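Local coordinates for protein vanadium-dependent haloperoxidase (Zobellia galactanivorans, PDB 4CIT) that probably acts as a vanadate-dependent peroxidase that oxidises halides, chiefly iodide, in this marine bacterium, at residues Tyr364-Ser369 and Gly422-Ala427. Sequence-based numbering, arbitrary orientation.
With VO4 (vanadate ion), chain B; VO4 (vanadate ion), chain D; VO4 (vanadate ion), chain E; VO4 (vanadate ion), chain C.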
# COMPACT_ATOMS: atom_id res chain seq x y z
N TYR A 364 -7.48 -2.72 -16.24
CA TYR A 364 -6.81 -4.03 -16.20
C TYR A 364 -5.33 -3.83 -15.89
O TYR A 364 -4.70 -3.10 -16.60
CB TYR A 364 -6.96 -4.71 -17.56
CG TYR A 364 -6.38 -6.10 -17.67
CD1 TYR A 364 -7.05 -7.21 -17.28
CD2 TYR A 364 -5.07 -6.28 -18.16
CE1 TYR A 364 -6.50 -8.48 -17.41
CE2 TYR A 364 -4.51 -7.51 -18.32
CZ TYR A 364 -5.22 -8.61 -17.94
OH TYR A 364 -4.71 -9.86 -18.13
N THR A 365 -4.74 -4.46 -14.93
CA THR A 365 -5.36 -5.36 -13.92
C THR A 365 -5.84 -4.53 -12.72
O THR A 365 -5.61 -3.30 -12.63
CB THR A 365 -4.28 -6.36 -13.43
OG1 THR A 365 -3.08 -5.60 -13.16
CG2 THR A 365 -4.08 -7.48 -14.43
N SER A 366 -6.59 -5.15 -11.80
CA SER A 366 -7.17 -4.52 -10.64
C SER A 366 -6.13 -4.24 -9.55
O SER A 366 -5.41 -5.18 -9.17
CB SER A 366 -8.22 -5.44 -10.02
OG SER A 366 -8.50 -5.09 -8.64
N GLY A 367 -6.01 -2.96 -9.15
CA GLY A 367 -5.15 -2.57 -8.10
C GLY A 367 -5.37 -3.30 -6.79
O GLY A 367 -4.42 -3.76 -6.13
N HIS A 368 -6.63 -3.40 -6.38
CA HIS A 368 -6.94 -4.14 -5.21
C HIS A 368 -6.39 -5.54 -5.28
O HIS A 368 -5.87 -6.11 -4.28
CB HIS A 368 -8.45 -4.23 -4.98
CG HIS A 368 -9.07 -3.01 -4.44
ND1 HIS A 368 -9.19 -1.86 -5.18
CD2 HIS A 368 -9.71 -2.79 -3.26
CE1 HIS A 368 -9.78 -0.94 -4.43
NE2 HIS A 368 -10.16 -1.50 -3.30
N SER A 369 -6.58 -6.18 -6.44
CA SER A 369 -6.14 -7.55 -6.65
C SER A 369 -4.63 -7.74 -6.61
O SER A 369 -4.12 -8.64 -5.87
CB SER A 369 -6.69 -8.18 -7.92
OG SER A 369 -8.11 -8.10 -7.84
N GLY A 422 -18.98 -4.04 -9.24
CA GLY A 422 -19.36 -3.66 -10.62
C GLY A 422 -18.36 -2.86 -11.36
O GLY A 422 -18.70 -2.27 -12.37
N ILE A 423 -17.09 -2.86 -10.88
CA ILE A 423 -16.07 -2.01 -11.48
C ILE A 423 -14.91 -2.73 -12.17
O ILE A 423 -14.09 -2.11 -12.80
CB ILE A 423 -15.55 -0.91 -10.50
CG1 ILE A 423 -14.70 -1.50 -9.40
CG2 ILE A 423 -16.73 -0.06 -10.03
CD1 ILE A 423 -15.43 -2.17 -8.29
N HIS A 424 -14.79 -4.03 -11.97
CA HIS A 424 -13.80 -4.88 -12.66
C HIS A 424 -14.42 -6.06 -13.27
O HIS A 424 -15.31 -6.69 -12.70
CB HIS A 424 -12.66 -5.34 -11.70
CG HIS A 424 -11.62 -4.28 -11.43
ND1 HIS A 424 -10.78 -3.78 -12.38
CD2 HIS A 424 -11.35 -3.58 -10.29
CE1 HIS A 424 -9.98 -2.87 -11.83
NE2 HIS A 424 -10.32 -2.72 -10.56
N TYR A 425 -13.86 -6.48 -14.40
CA TYR A 425 -14.19 -7.80 -14.99
C TYR A 425 -13.39 -8.92 -14.29
O TYR A 425 -12.33 -8.69 -13.68
CB TYR A 425 -13.80 -7.83 -16.49
CG TYR A 425 -14.26 -6.63 -17.33
CD1 TYR A 425 -15.52 -6.49 -17.76
CD2 TYR A 425 -13.38 -5.62 -17.60
CE1 TYR A 425 -15.94 -5.35 -18.50
CE2 TYR A 425 -13.75 -4.50 -18.35
CZ TYR A 425 -15.05 -4.35 -18.78
OH TYR A 425 -15.30 -3.19 -19.48
N ARG A 426 -13.80 -10.16 -14.52
CA ARG A 426 -13.11 -11.30 -13.96
C ARG A 426 -11.63 -11.33 -14.25
O ARG A 426 -10.82 -11.66 -13.32
CB ARG A 426 -13.81 -12.62 -14.38
CG ARG A 426 -13.11 -13.92 -13.91
CD ARG A 426 -13.90 -15.10 -14.46
NE ARG A 426 -15.17 -15.21 -13.74
CZ ARG A 426 -15.34 -15.78 -12.55
NH1 ARG A 426 -14.33 -16.42 -11.95
NH2 ARG A 426 -16.55 -15.78 -11.96
N ALA A 427 -11.24 -11.10 -15.49
CA ALA A 427 -9.79 -11.20 -15.86
C ALA A 427 -8.92 -10.26 -15.06
O ALA A 427 -7.83 -10.65 -14.57
CB ALA A 427 -9.58 -11.02 -17.32
V VO4 B . -9.44 -1.32 -9.18
O2 VO4 D . -9.51 -2.77 -8.01
O3 VO4 E . -8.06 -1.26 -10.20
O1 VO4 C . -8.41 -0.05 -7.60
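Ser366 and His424 bring two loop-to-helix junctions together, their CA atoms 6.9 Å apart, where the chain enters helix 367-383 and, two residues beyond His424, helix 426-446. No hydrogen bond joins residues 364-369 directly to 422-427; packing and a shared vanadate do so. The CB of Ser366 sits almost squarely over one face of the His424 imidazole, a CH-pi contact 3.5 Å from the ring centroid and 11° off its normal. At the far end of that ring, NE2 binds the vanadium at 2.2 Å, while ND1 is hydrogen-bonded to Glu363, which probably fixes the rotation of the imidazole. With chi1 at 160°, OG of Ser366 swings away from its own backbone N and donates to vanadate O2 at 2.6 Å. Ser366 is the N-cap of helix 367-383, and the same oxygen makes the capping bond, accepting from Ser369 N at 3.1 Å and also from Ser369 OG. An alanine in place of Ser366 would probably keep much of the packing on His424 but leave vanadate O2 without this donor and Ser369 N without its cap. Gly367 N donates to vanadate O3 at 2.9 Å, so the start of the helix also faces the anion. From the next position, His368 directs ND1 at both O1 and O2, with O1 in the plane of its ring, and NE2 is held by the carbonyl of Trp266. Farther from the metal, an edge of the Tyr364 ring rests against Ala427, CE1 lying 4.0 Å from CB. With Lys332 and Arg418 also hydrogen-bonded to the vanadate, a metal-ligating histidine beside an oxyanion-binding helix N-terminus forms the active site characteristic of vanadium haloperoxidases and shared in outline with PAP2 acid phosphatases.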